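Local coordinates for protein putative dehydratase (PDB 2POZ) that is of uncertain function but, as a member of the mandelate racemase/muconate lactonizing enzyme family, probably acts as a lyase, perhaps a dehydratase, at residues 121-126 against 355-360; 125-130 against 328-333; 302-307 against 323-328. All blocks are in the same frame, centred on the assembly; numbering follows the deposited sequence.

Interaction 1. Residues 121-126 against 355-360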
ATOM      1  N   ARG A 121       2.556 -28.727 -29.142  1.00 22.00           N
ATOM      2  CA  ARG A 121       1.645 -29.866 -29.021  1.00 21.20           C
ATOM      3  C   ARG A 121       0.911 -30.142 -30.340  1.00 21.41           C
ATOM      4  O   ARG A 121       0.655 -29.225 -31.127  1.00 20.47           O
ATOM      5  CB  ARG A 121       0.637 -29.597 -27.888  1.00 18.71           C
ATOM      6  CG  ARG A 121      -0.068 -28.250 -28.001  1.00 17.71           C
ATOM      7  CD  ARG A 121      -0.883 -27.918 -26.757  1.00 17.56           C
ATOM      8  NE  ARG A 121      -0.053 -27.555 -25.605  1.00 16.79           N
ATOM      9  CZ  ARG A 121       0.538 -26.376 -25.431  1.00 15.73           C
ATOM     10  NH1 ARG A 121       0.407 -25.410 -26.335  1.00 13.17           N
ATOM     11  NH2 ARG A 121       1.258 -26.156 -24.339  1.00 17.32           N
ATOM     12  N   ASP A 122       0.582 -31.408 -30.587  1.00 20.45           N
ATOM     13  CA  ASP A 122      -0.115 -31.783 -31.818  1.00 22.28           C
ATOM     14  C   ASP A 122      -1.629 -31.849 -31.653  1.00 20.83           C
ATOM     15  O   ASP A 122      -2.353 -32.034 -32.624  1.00 21.23           O
ATOM     16  CB  ASP A 122       0.381 -33.142 -32.325  1.00 24.98           C
ATOM     17  CG  ASP A 122       1.861 -33.137 -32.648  1.00 28.18           C
ATOM     18  OD1 ASP A 122       2.304 -32.260 -33.420  1.00 30.76           O
ATOM     19  OD2 ASP A 122       2.580 -34.014 -32.130  1.00 32.29           O
ATOM     20  N   ARG A 123      -2.107 -31.706 -30.427  1.00 19.17           N
ATOM     21  CA  ARG A 123      -3.539 -31.757 -30.172  1.00 18.76           C
ATOM     22  C   ARG A 123      -3.833 -31.128 -28.821  1.00 17.52           C
ATOM     23  O   ARG A 123      -2.943 -31.011 -27.979  1.00 14.87           O
ATOM     24  CB  ARG A 123      -4.033 -33.212 -30.193  1.00 21.19           C
ATOM     25  CG  ARG A 123      -3.484 -34.074 -29.067  1.00 25.26           C
ATOM     26  CD  ARG A 123      -3.893 -35.532 -29.219  1.00 31.12           C
ATOM     27  NE  ARG A 123      -3.931 -36.222 -27.930  1.00 37.04           N
ATOM     28  CZ  ARG A 123      -2.863 -36.522 -27.193  1.00 38.07           C
ATOM     29  NH1 ARG A 123      -1.644 -36.203 -27.612  1.00 37.32           N
ATOM     30  NH2 ARG A 123      -3.019 -37.119 -26.016  1.00 38.49           N
ATOM     31  N   VAL A 124      -5.080 -30.714 -28.621  1.00 15.12           N
ATOM     32  CA  VAL A 124      -5.473 -30.104 -27.361  1.00 14.49           C
ATOM     33  C   VAL A 124      -6.776 -30.684 -26.857  1.00 14.95           C
ATOM     34  O   VAL A 124      -7.680 -30.990 -27.631  1.00 15.72           O
ATOM     35  CB  VAL A 124      -5.674 -28.583 -27.491  1.00 14.40           C
ATOM     36  CG1 VAL A 124      -4.347 -27.896 -27.748  1.00 14.10           C
ATOM     37  CG2 VAL A 124      -6.667 -28.289 -28.610  1.00 14.57           C
ATOM     38  N   ARG A 125      -6.856 -30.835 -25.546  1.00 15.12           N
ATOM     39  CA  ARG A 125      -8.049 -31.338 -24.902  1.00 17.08           C
ATOM     40  C   ARG A 125      -9.002 -30.149 -24.766  1.00 17.33           C
ATOM     41  O   ARG A 125      -8.566 -29.003 -24.630  1.00 15.34           O
ATOM     42  CB  ARG A 125      -7.697 -31.882 -23.524  1.00 18.58           C
ATOM     43  CG  ARG A 125      -8.872 -32.444 -22.767  1.00 23.67           C
ATOM     44  CD  ARG A 125      -8.422 -32.967 -21.423  1.00 26.24           C
ATOM     45  NE  ARG A 125      -9.565 -33.239 -20.566  1.00 32.61           N
ATOM     46  CZ  ARG A 125      -9.733 -32.694 -19.369  1.00 31.33           C
ATOM     47  NH1 ARG A 125      -8.827 -31.849 -18.894  1.00 30.75           N
ATOM     48  NH2 ARG A 125     -10.805 -32.993 -18.652  1.00 34.56           N
ATOM     49  N   ALA A 126     -10.300 -30.415 -24.797  1.00 14.65           N
ATOM     50  CA  ALA A 126     -11.271 -29.339 -24.683  1.00 14.74           C
ATOM     51  C   ALA A 126     -12.369 -29.675 -23.697  1.00 13.55           C
ATOM     52  O   ALA A 126     -12.592 -30.837 -23.390  1.00 14.78           O
ATOM     53  CB  ALA A 126     -11.889 -29.051 -26.053  1.00 13.94           C
ATOM     54  N   SER A 355     -13.373 -37.354 -29.430  1.00 18.61           N
ATOM     55  CA  SER A 355     -13.449 -37.593 -27.994  1.00 18.18           C
ATOM     56  C   SER A 355     -12.989 -36.387 -27.171  1.00 16.60           C
ATOM     57  O   SER A 355     -12.250 -36.535 -26.204  1.00 17.00           O
ATOM     58  CB  SER A 355     -12.614 -38.823 -27.622  1.00 19.67           C
ATOM     59  OG  SER A 355     -13.148 -39.995 -28.211  1.00 22.05           O
ATOM     60  N   GLY A 356     -13.430 -35.196 -27.565  1.00 18.04           N
ATOM     61  CA  GLY A 356     -13.076 -33.988 -26.833  1.00 17.55           C
ATOM     62  C   GLY A 356     -11.681 -33.449 -27.089  1.00 16.99           C
ATOM     63  O   GLY A 356     -11.159 -32.658 -26.300  1.00 18.00           O
ATOM     64  N   TYR A 357     -11.079 -33.875 -28.192  1.00 16.36           N
ATOM     65  CA  TYR A 357      -9.739 -33.437 -28.562  1.00 18.11           C
ATOM     66  C   TYR A 357      -9.719 -32.886 -29.979  1.00 17.96           C
ATOM     67  O   TYR A 357     -10.388 -33.412 -30.864  1.00 18.11           O
ATOM     68  CB  TYR A 357      -8.759 -34.610 -28.483  1.00 18.55           C
ATOM     69  CG  TYR A 357      -8.281 -34.951 -27.095  1.00 18.57           C
ATOM     70  CD1 TYR A 357      -7.086 -34.426 -26.606  1.00 19.23           C
ATOM     71  CD2 TYR A 357      -9.004 -35.815 -26.279  1.00 19.83           C
ATOM     72  CE1 TYR A 357      -6.617 -34.756 -25.344  1.00 19.28           C
ATOM     73  CE2 TYR A 357      -8.544 -36.152 -25.001  1.00 22.34           C
ATOM     74  CZ  TYR A 357      -7.347 -35.616 -24.547  1.00 21.55           C
ATOM     75  OH  TYR A 357      -6.874 -35.929 -23.294  1.00 23.72           O
ATOM     76  N   PHE A 358      -8.947 -31.825 -30.186  1.00 17.49           N
ATOM     77  CA  PHE A 358      -8.803 -31.210 -31.501  1.00 18.37           C
ATOM     78  C   PHE A 358      -7.368 -31.385 -31.972  1.00 19.99           C
ATOM     79  O   PHE A 358      -6.429 -31.080 -31.227  1.00 19.57           O
ATOM     80  CB  PHE A 358      -9.087 -29.707 -31.444  1.00 21.09           C
ATOM     81  CG  PHE A 358     -10.531 -29.351 -31.591  1.00 25.46           C
ATOM     82  CD1 PHE A 358     -11.213 -29.624 -32.778  1.00 27.59           C
ATOM     83  CD2 PHE A 358     -11.207 -28.725 -30.554  1.00 24.83           C
ATOM     84  CE1 PHE A 358     -12.560 -29.266 -32.925  1.00 30.42           C
ATOM     85  CE2 PHE A 358     -12.548 -28.364 -30.690  1.00 28.42           C
ATOM     86  CZ  PHE A 358     -13.226 -28.633 -31.877  1.00 28.39           C
ATOM     87  N   GLU A 359      -7.192 -31.867 -33.197  1.00 19.21           N
ATOM     88  CA  GLU A 359      -5.853 -32.023 -33.760  1.00 21.27           C
ATOM     89  C   GLU A 359      -5.443 -30.667 -34.331  1.00 20.23           C
ATOM     90  O   GLU A 359      -6.281 -29.938 -34.855  1.00 18.36           O
ATOM     91  CB  GLU A 359      -5.856 -33.070 -34.882  1.00 24.58           C
ATOM     92  CG  GLU A 359      -5.830 -34.520 -34.407  1.00 29.62           C
ATOM     93  CD  GLU A 359      -4.501 -34.902 -33.777  1.00 32.05           C
ATOM     94  OE1 GLU A 359      -3.456 -34.736 -34.440  1.00 34.21           O
ATOM     95  OE2 GLU A 359      -4.497 -35.375 -32.620  1.00 36.92           O
HETATM   96  N   MSE A 360      -4.165 -30.319 -34.231  1.00 21.40           N
HETATM   97  CA  MSE A 360      -3.700 -29.038 -34.764  1.00 23.46           C
HETATM   98  C   MSE A 360      -3.767 -29.082 -36.290  1.00 22.09           C
HETATM   99  O   MSE A 360      -3.340 -30.056 -36.905  1.00 19.31           O
HETATM  100  CB  MSE A 360      -2.254 -28.762 -34.328  1.00 28.92           C
HETATM  101  CG  MSE A 360      -2.024 -28.822 -32.824  1.00 37.95           C
HETATM  102 SE   MSE A 360      -3.157 -27.603 -31.835  1.00 51.52          SE
HETATM  103  CE  MSE A 360      -4.675 -28.756 -31.557  1.00 42.19           C
TER
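Arg123, Val124 and Arg125 pair antiparallel with Glu359, Phe358 and Tyr357, the axes of strands 123-126 and 357-359 passing 4.7 Å apart at 157°. Val124 and Phe358 form the hydrogen-bonded pair, Val124 N to Phe358 O and Phe358 N to Val124 O each 3.0 Å; Ala126 N to Gly356 O and Met360 N to Asp122 O carry the bonding beyond it. On the face shared by the two arginines, the Tyr357 ring lies over the backbone of Arg125. Arg125 CA makes a CH-pi contact 4.1 Å from the ring centroid, 29° off the normal, and its CB reaches Tyr357 CE1 at 3.6 Å. The extended arginine chain then runs on past Tyr357 OH and delivers its guanidinium to a salt bridge with Glu201. This pairing adds a short antiparallel strand beside the first half of strand 123-128, which also takes part in the barrel of the enolase-type C-terminal domain, with strand 331-333 along its other edge. Glu359 bends at chi2 (-69°), which turns its CD back toward strand 123-126, and OE2 comes to rest 3.3 Å from Arg123 CB. Against Arg123 it meets the aliphatic stem and not the guanidinium: Arg123 NE is 4.8 Å from Glu359 OE2, too far for a salt bridge. On the opposite, buried face, the selenomethionine Met360 folds twice along its chain and tucks CE against Val124 CG2 at 3.6 Å, the two side chains crossing at about a right angle. Helix 312-324 packs beneath this face through Leu319, which touches both Val124 and Phe358.

Interaction 2. Residues 125-130 against 328-333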
ATOM      1  N   ARG A 125      -6.856 -30.835 -25.546  1.00 15.12           N
ATOM      2  CA  ARG A 125      -8.049 -31.338 -24.902  1.00 17.08           C
ATOM      3  C   ARG A 125      -9.002 -30.149 -24.766  1.00 17.33           C
ATOM      4  O   ARG A 125      -8.566 -29.003 -24.630  1.00 15.34           O
ATOM      5  CB  ARG A 125      -7.697 -31.882 -23.524  1.00 18.58           C
ATOM      6  CG  ARG A 125      -8.872 -32.444 -22.767  1.00 23.67           C
ATOM      7  CD  ARG A 125      -8.422 -32.967 -21.423  1.00 26.24           C
ATOM      8  NE  ARG A 125      -9.565 -33.239 -20.566  1.00 32.61           N
ATOM      9  CZ  ARG A 125      -9.733 -32.694 -19.369  1.00 31.33           C
ATOM     10  NH1 ARG A 125      -8.827 -31.849 -18.894  1.00 30.75           N
ATOM     11  NH2 ARG A 125     -10.805 -32.993 -18.652  1.00 34.56           N
ATOM     12  N   ALA A 126     -10.300 -30.415 -24.797  1.00 14.65           N
ATOM     13  CA  ALA A 126     -11.271 -29.339 -24.683  1.00 14.74           C
ATOM     14  C   ALA A 126     -12.369 -29.675 -23.697  1.00 13.55           C
ATOM     15  O   ALA A 126     -12.592 -30.837 -23.390  1.00 14.78           O
ATOM     16  CB  ALA A 126     -11.889 -29.051 -26.053  1.00 13.94           C
ATOM     17  N   TYR A 127     -13.038 -28.648 -23.188  1.00 11.89           N
ATOM     18  CA  TYR A 127     -14.164 -28.859 -22.299  1.00 11.24           C
ATOM     19  C   TYR A 127     -15.370 -28.454 -23.136  1.00 11.36           C
ATOM     20  O   TYR A 127     -15.231 -27.712 -24.107  1.00 11.17           O
ATOM     21  CB  TYR A 127     -14.048 -28.014 -21.019  1.00 10.44           C
ATOM     22  CG  TYR A 127     -14.080 -26.512 -21.187  1.00 13.26           C
ATOM     23  CD1 TYR A 127     -15.282 -25.832 -21.387  1.00 14.73           C
ATOM     24  CD2 TYR A 127     -12.906 -25.758 -21.093  1.00 14.59           C
ATOM     25  CE1 TYR A 127     -15.315 -24.434 -21.483  1.00 13.81           C
ATOM     26  CE2 TYR A 127     -12.926 -24.363 -21.189  1.00 13.57           C
ATOM     27  CZ  TYR A 127     -14.132 -23.709 -21.384  1.00 15.18           C
ATOM     28  OH  TYR A 127     -14.151 -22.336 -21.494  1.00 14.19           O
ATOM     29  N   ALA A 128     -16.546 -28.955 -22.787  1.00 11.08           N
ATOM     30  CA  ALA A 128     -17.742 -28.619 -23.543  1.00 12.29           C
ATOM     31  C   ALA A 128     -18.588 -27.525 -22.882  1.00 12.04           C
ATOM     32  O   ALA A 128     -18.738 -27.483 -21.662  1.00 11.28           O
ATOM     33  CB  ALA A 128     -18.593 -29.888 -23.758  1.00 10.67           C
ATOM     34  N   ASN A 129     -19.124 -26.634 -23.708  1.00 12.09           N
ATOM     35  CA  ASN A 129     -19.992 -25.560 -23.243  1.00 11.85           C
ATOM     36  C   ASN A 129     -21.204 -25.599 -24.177  1.00 13.65           C
ATOM     37  O   ASN A 129     -21.205 -26.348 -25.163  1.00 13.24           O
ATOM     38  CB  ASN A 129     -19.289 -24.202 -23.361  1.00 10.80           C
ATOM     39  CG  ASN A 129     -19.918 -23.133 -22.482  1.00 12.05           C
ATOM     40  OD1 ASN A 129     -21.035 -23.290 -21.989  1.00 12.40           O
ATOM     41  ND2 ASN A 129     -19.201 -22.026 -22.291  1.00 12.28           N
ATOM     42  N   GLY A 130     -22.225 -24.803 -23.870  1.00 14.01           N
ATOM     43  CA  GLY A 130     -23.415 -24.741 -24.707  1.00 14.33           C
ATOM     44  C   GLY A 130     -24.288 -25.986 -24.762  1.00 14.50           C
ATOM     45  O   GLY A 130     -25.130 -26.117 -25.654  1.00 15.73           O
ATOM     46  N   PHE A 328      -0.576 -23.107 -21.999  1.00 14.07           N
ATOM     47  CA  PHE A 328      -1.920 -23.484 -22.422  1.00 14.81           C
ATOM     48  C   PHE A 328      -2.535 -24.441 -21.413  1.00 14.51           C
ATOM     49  O   PHE A 328      -1.862 -25.342 -20.923  1.00 13.34           O
ATOM     50  CB  PHE A 328      -1.880 -24.169 -23.791  1.00 15.24           C
ATOM     51  CG  PHE A 328      -3.189 -24.803 -24.186  1.00 15.27           C
ATOM     52  CD1 PHE A 328      -4.260 -24.018 -24.621  1.00 15.79           C
ATOM     53  CD2 PHE A 328      -3.360 -26.180 -24.099  1.00 13.94           C
ATOM     54  CE1 PHE A 328      -5.477 -24.600 -24.957  1.00 13.49           C
ATOM     55  CE2 PHE A 328      -4.575 -26.774 -24.431  1.00 12.92           C
ATOM     56  CZ  PHE A 328      -5.637 -25.984 -24.862  1.00 14.73           C
HETATM   57  N   MSE A 329      -3.815 -24.250 -21.108  1.00 14.29           N
HETATM   58  CA  MSE A 329      -4.502 -25.127 -20.177  1.00 14.07           C
HETATM   59  C   MSE A 329      -5.488 -26.079 -20.868  1.00 14.93           C
HETATM   60  O   MSE A 329      -5.316 -27.295 -20.845  1.00 14.19           O
HETATM   61  CB  MSE A 329      -5.268 -24.311 -19.135  1.00 16.63           C
HETATM   62  CG  MSE A 329      -6.048 -25.169 -18.149  1.00 16.71           C
HETATM   63 SE   MSE A 329      -7.240 -24.130 -17.024  1.00 26.97          SE
HETATM   64  CE  MSE A 329      -8.293 -25.589 -16.270  1.00 19.86           C
ATOM     65  N   ILE A 330      -6.520 -25.518 -21.485  1.00 15.33           N
ATOM     66  CA  ILE A 330      -7.549 -26.331 -22.124  1.00 14.41           C
ATOM     67  C   ILE A 330      -8.304 -25.492 -23.167  1.00 13.32           C
ATOM     68  O   ILE A 330      -8.328 -24.266 -23.085  1.00 12.50           O
ATOM     69  CB  ILE A 330      -8.519 -26.853 -21.027  1.00 13.68           C
ATOM     70  CG1 ILE A 330      -9.451 -27.932 -21.574  1.00 15.64           C
ATOM     71  CG2 ILE A 330      -9.309 -25.693 -20.451  1.00 13.63           C
ATOM     72  CD1 ILE A 330     -10.244 -28.636 -20.471  1.00 13.53           C
ATOM     73  N   HIS A 331      -8.911 -26.165 -24.142  1.00 12.43           N
ATOM     74  CA  HIS A 331      -9.657 -25.518 -25.228  1.00 12.92           C
ATOM     75  C   HIS A 331     -11.171 -25.530 -24.924  1.00 14.06           C
ATOM     76  O   HIS A 331     -11.653 -26.410 -24.213  1.00 13.68           O
ATOM     77  CB  HIS A 331      -9.376 -26.286 -26.528  1.00 13.57           C
ATOM     78  CG  HIS A 331     -10.100 -25.763 -27.732  1.00 13.04           C
ATOM     79  ND1 HIS A 331      -9.564 -24.807 -28.568  1.00 13.08           N
ATOM     80  CD2 HIS A 331     -11.296 -26.103 -28.270  1.00 13.81           C
ATOM     81  CE1 HIS A 331     -10.396 -24.586 -29.572  1.00 15.75           C
ATOM     82  NE2 HIS A 331     -11.455 -25.360 -29.415  1.00 13.64           N
ATOM     83  N   GLU A 332     -11.910 -24.561 -25.467  1.00 12.09           N
ATOM     84  CA  GLU A 332     -13.363 -24.481 -25.263  1.00 12.13           C
ATOM     85  C   GLU A 332     -14.147 -24.771 -26.550  1.00 12.46           C
ATOM     86  O   GLU A 332     -13.856 -24.203 -27.601  1.00 11.33           O
ATOM     87  CB  GLU A 332     -13.760 -23.091 -24.747  1.00 14.52           C
ATOM     88  CG  GLU A 332     -15.277 -22.893 -24.626  1.00 13.65           C
ATOM     89  CD  GLU A 332     -15.659 -21.519 -24.099  1.00 15.52           C
ATOM     90  OE1 GLU A 332     -15.015 -20.528 -24.513  1.00 16.77           O
ATOM     91  OE2 GLU A 332     -16.609 -21.428 -23.287  1.00 11.38           O
ATOM     92  N   HIS A 333     -15.155 -25.636 -26.462  1.00 12.26           N
ATOM     93  CA  HIS A 333     -15.961 -25.980 -27.634  1.00 12.04           C
ATOM     94  C   HIS A 333     -17.465 -26.036 -27.309  1.00 13.19           C
ATOM     95  O   HIS A 333     -17.851 -26.407 -26.198  1.00 12.70           O
ATOM     96  CB  HIS A 333     -15.485 -27.325 -28.192  1.00 13.13           C
ATOM     97  CG  HIS A 333     -16.104 -27.693 -29.505  1.00 16.03           C
ATOM     98  ND1 HIS A 333     -16.059 -26.867 -30.607  1.00 16.24           N
ATOM     99  CD2 HIS A 333     -16.766 -28.807 -29.898  1.00 16.38           C
ATOM    100  CE1 HIS A 333     -16.665 -27.456 -31.622  1.00 17.35           C
ATOM    101  NE2 HIS A 333     -17.104 -28.634 -31.218  1.00 17.68           N
TER
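Strands 125-128 and 331-333 run parallel with a strong twist, 41° between their axes, and His331 N to Arg125 O, Tyr127 N to His331 O, His333 N to Tyr127 O and Asn129 N to His333 O bind them. This is the closing seam of the barrel, where its last strand meets its first. Tyr127 lies across Glu332: Glu332 CA sits over the ring face, 4.1 Å from the centroid and 13° off the normal, and Glu332 CB is 3.4 Å from Tyr127 CZ. Ile330 CG2 meets the same ring at its edge, in plane, 3.7 Å from Tyr127 CD2. Extended beyond CG, Glu332 carries its carboxylate past the tyrosine to Asn129, whose ND2 donates to OE2 at 2.8 Å in an almost straight bond (168°). An alanine in place of Tyr127 would probably open a gap beside Glu332 and Ile330 and leave Lys157 without the hydroxyl it bonds. Asn129 ND2 and the salt bridge from Lys157 both fall on Glu332 OE2, while OE1 takes the backbone N of Val308; with each oxygen held, the buried carboxylate has little freedom to rotate.

Interaction 3. Residues 302-307 against 323-328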
HETATM    1  N   MSE A 302       0.351 -17.775 -14.313  1.00 15.90           N
HETATM    2  CA  MSE A 302      -0.992 -18.082 -14.792  1.00 17.87           C
HETATM    3  C   MSE A 302      -1.023 -18.966 -16.030  1.00 17.02           C
HETATM    4  O   MSE A 302      -0.080 -18.977 -16.815  1.00 16.89           O
HETATM    5  CB  MSE A 302      -1.724 -16.790 -15.120  1.00 19.38           C
HETATM    6  CG  MSE A 302      -2.527 -16.213 -13.992  1.00 27.24           C
HETATM    7 SE   MSE A 302      -3.043 -14.412 -14.442  1.00 37.40          SE
HETATM    8  CE  MSE A 302      -2.762 -13.592 -12.692  1.00 32.56           C
ATOM      9  N   ARG A 303      -2.117 -19.703 -16.203  1.00 16.52           N
ATOM     10  CA  ARG A 303      -2.275 -20.546 -17.386  1.00 17.16           C
ATOM     11  C   ARG A 303      -3.405 -19.971 -18.239  1.00 16.17           C
ATOM     12  O   ARG A 303      -4.112 -19.054 -17.809  1.00 15.70           O
ATOM     13  CB  ARG A 303      -2.547 -21.999 -16.994  1.00 18.08           C
ATOM     14  CG  ARG A 303      -3.562 -22.166 -15.901  1.00 19.84           C
ATOM     15  CD  ARG A 303      -3.714 -23.636 -15.531  1.00 20.84           C
ATOM     16  NE  ARG A 303      -4.573 -23.779 -14.363  1.00 20.69           N
ATOM     17  CZ  ARG A 303      -5.205 -24.898 -14.028  1.00 22.01           C
ATOM     18  NH1 ARG A 303      -5.082 -25.988 -14.770  1.00 20.04           N
ATOM     19  NH2 ARG A 303      -5.970 -24.918 -12.949  1.00 22.71           N
ATOM     20  N   VAL A 304      -3.583 -20.502 -19.443  1.00 15.80           N
ATOM     21  CA  VAL A 304      -4.573 -19.951 -20.361  1.00 13.03           C
ATOM     22  C   VAL A 304      -5.612 -20.919 -20.930  1.00 12.50           C
ATOM     23  O   VAL A 304      -5.275 -21.986 -21.435  1.00 12.95           O
ATOM     24  CB  VAL A 304      -3.841 -19.258 -21.545  1.00 13.79           C
ATOM     25  CG1 VAL A 304      -4.823 -18.497 -22.412  1.00 12.77           C
ATOM     26  CG2 VAL A 304      -2.760 -18.315 -21.004  1.00 12.49           C
ATOM     27  N   ALA A 305      -6.877 -20.522 -20.836  1.00 10.53           N
ATOM     28  CA  ALA A 305      -7.998 -21.289 -21.378  1.00 10.26           C
ATOM     29  C   ALA A 305      -8.713 -20.311 -22.319  1.00  9.79           C
ATOM     30  O   ALA A 305      -9.701 -19.676 -21.937  1.00  7.77           O
ATOM     31  CB  ALA A 305      -8.924 -21.722 -20.267  1.00  7.40           C
ATOM     32  N   PRO A 306      -8.222 -20.191 -23.567  1.00 11.61           N
ATOM     33  CA  PRO A 306      -8.800 -19.281 -24.559  1.00 11.42           C
ATOM     34  C   PRO A 306     -10.296 -19.436 -24.731  1.00 12.54           C
ATOM     35  O   PRO A 306     -10.809 -20.544 -24.846  1.00 10.68           O
ATOM     36  CB  PRO A 306      -8.045 -19.626 -25.839  1.00 12.05           C
ATOM     37  CG  PRO A 306      -6.740 -20.185 -25.336  1.00 13.71           C
ATOM     38  CD  PRO A 306      -7.201 -21.048 -24.190  1.00 12.14           C
ATOM     39  N   HIS A 307     -10.999 -18.311 -24.732  1.00 12.10           N
ATOM     40  CA  HIS A 307     -12.432 -18.359 -24.934  1.00 14.09           C
ATOM     41  C   HIS A 307     -12.677 -18.312 -26.434  1.00 15.13           C
ATOM     42  O   HIS A 307     -12.052 -17.528 -27.158  1.00 15.19           O
ATOM     43  CB  HIS A 307     -13.122 -17.170 -24.267  1.00 14.24           C
ATOM     44  CG  HIS A 307     -14.580 -17.081 -24.583  1.00 17.41           C
ATOM     45  ND1 HIS A 307     -15.086 -16.200 -25.514  1.00 18.58           N
ATOM     46  CD2 HIS A 307     -15.635 -17.801 -24.133  1.00 15.96           C
ATOM     47  CE1 HIS A 307     -16.390 -16.380 -25.622  1.00 15.87           C
ATOM     48  NE2 HIS A 307     -16.748 -17.345 -24.796  1.00 17.41           N
ATOM     49  N   ALA A 323      -1.494 -24.111 -30.230  1.00 13.29           N
ATOM     50  CA  ALA A 323      -0.457 -25.037 -30.671  1.00 16.01           C
ATOM     51  C   ALA A 323       0.906 -24.487 -30.252  1.00 16.17           C
ATOM     52  O   ALA A 323       1.864 -25.244 -30.074  1.00 16.97           O
ATOM     53  CB  ALA A 323      -0.497 -25.187 -32.189  1.00 14.39           C
ATOM     54  N   ASN A 324       0.962 -23.173 -30.046  1.00 16.34           N
ATOM     55  CA  ASN A 324       2.214 -22.483 -29.741  1.00 17.25           C
ATOM     56  C   ASN A 324       2.521 -21.999 -28.317  1.00 19.19           C
ATOM     57  O   ASN A 324       3.680 -22.034 -27.898  1.00 20.85           O
ATOM     58  CB  ASN A 324       2.339 -21.319 -30.739  1.00 16.77           C
ATOM     59  CG  ASN A 324       3.562 -20.453 -30.504  1.00 16.20           C
ATOM     60  OD1 ASN A 324       3.506 -19.468 -29.773  1.00 16.95           O
ATOM     61  ND2 ASN A 324       4.671 -20.814 -31.130  1.00 11.79           N
ATOM     62  N   ILE A 325       1.516 -21.555 -27.568  1.00 18.37           N
ATOM     63  CA  ILE A 325       1.776 -21.043 -26.224  1.00 18.10           C
ATOM     64  C   ILE A 325       2.252 -22.091 -25.224  1.00 19.47           C
ATOM     65  O   ILE A 325       1.798 -23.241 -25.220  1.00 18.01           O
ATOM     66  CB  ILE A 325       0.541 -20.305 -25.642  1.00 19.51           C
ATOM     67  CG1 ILE A 325      -0.686 -21.214 -25.680  1.00 20.97           C
ATOM     68  CG2 ILE A 325       0.281 -19.024 -26.432  1.00 17.65           C
ATOM     69  CD1 ILE A 325      -1.903 -20.609 -25.009  1.00 21.29           C
ATOM     70  N   THR A 326       3.175 -21.676 -24.365  1.00 17.16           N
ATOM     71  CA  THR A 326       3.738 -22.574 -23.374  1.00 19.33           C
ATOM     72  C   THR A 326       2.850 -22.773 -22.147  1.00 19.22           C
ATOM     73  O   THR A 326       2.955 -23.801 -21.477  1.00 22.62           O
ATOM     74  CB  THR A 326       5.129 -22.074 -22.924  1.00 19.76           C
ATOM     75  OG1 THR A 326       5.040 -20.690 -22.585  1.00 20.89           O
ATOM     76  CG2 THR A 326       6.142 -22.224 -24.044  1.00 21.15           C
ATOM     77  N   ASN A 327       1.976 -21.810 -21.857  1.00 15.27           N
ATOM     78  CA  ASN A 327       1.092 -21.914 -20.696  1.00 15.52           C
ATOM     79  C   ASN A 327      -0.373 -22.197 -21.054  1.00 15.48           C
ATOM     80  O   ASN A 327      -1.293 -21.615 -20.489  1.00 13.89           O
ATOM     81  CB  ASN A 327       1.198 -20.642 -19.826  1.00 12.62           C
ATOM     82  CG  ASN A 327       0.858 -19.359 -20.590  1.00 13.16           C
ATOM     83  OD1 ASN A 327       0.980 -19.290 -21.815  1.00 13.54           O
ATOM     84  ND2 ASN A 327       0.455 -18.327 -19.855  1.00  7.62           N
ATOM     85  N   PHE A 328      -0.576 -23.107 -21.999  1.00 14.07           N
ATOM     86  CA  PHE A 328      -1.920 -23.484 -22.422  1.00 14.81           C
ATOM     87  C   PHE A 328      -2.535 -24.441 -21.413  1.00 14.51           C
ATOM     88  O   PHE A 328      -1.862 -25.342 -20.923  1.00 13.34           O
ATOM     89  CB  PHE A 328      -1.880 -24.169 -23.791  1.00 15.24           C
ATOM     90  CG  PHE A 328      -3.189 -24.803 -24.186  1.00 15.27           C
ATOM     91  CD1 PHE A 328      -4.260 -24.018 -24.621  1.00 15.79           C
ATOM     92  CD2 PHE A 328      -3.360 -26.180 -24.099  1.00 13.94           C
ATOM     93  CE1 PHE A 328      -5.477 -24.600 -24.957  1.00 13.49           C
ATOM     94  CE2 PHE A 328      -4.575 -26.774 -24.431  1.00 12.92           C
ATOM     95  CZ  PHE A 328      -5.637 -25.984 -24.862  1.00 14.73           C
TER
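Asn327 sets CG between its own backbone N and carbonyl carbon (chi1 58°), and Val304 keeps CG2 beside its backbone N; the two choices bring the amide against the methyl, with Asn327 ND2 3.4 Å from Val304 CG2. From there ND2 donates to Met302 O at 3.2 Å. The bond is nearly straight at the hydrogen (168°), and Met302 O lies close to the amide plane, though the donor stands above the plane of the Met302 carbonyl. ND2 also donates to Cys294 O, so two backbone oxygens pin the buried amide and fix which way it is flipped. Two residues beyond Met302, Val304 N bonds to Asn327 O at 2.8 Å, a more bent link (138°) whose donor lies almost in line with the C=O. Apolar contacts flank this pair: Ile325 CD1 reaches Val304 CB at 4.2 Å, and Phe328 CE1 meets Pro306 CD at 4.0 Å, those two side chains crossing at about a right angle. The contact ties strand 303-304 to the loop leaving helix 312-324, inside one beta-alpha-beta unit of the barrel. Helix 287-298 packs on Val304, Ile325 and Asn327, strand 276-277 runs alongside strand 303-304, and Arg303 salt-bridges Asp213 and Glu214 of a second subunit.

Overall arrangement
Interactions 1 and 2 share strand 123-128 and use its two edges, so the strand is held antiparallel by 357-359 and parallel by 331-333 in one mixed sheet. Interaction 1 is the more superficial, its centre about 17 Å from the chain's centre, with charged side chains and a tyrosine on the more exposed face and apolar groups inward. Interaction 2, about 10 Å from that centre, is buried and adds to its parallel backbone bonds a carboxylate whose oxygens both have partners. Interaction 3, also buried, is smaller: a side-chain amide and one backbone bridge do its polar work. Phe328 belongs to both 2 and 3, and Met329 N probably bonds to Val304 O, as Arg121 NH1 does to Ile325 O, tying 1 to 3.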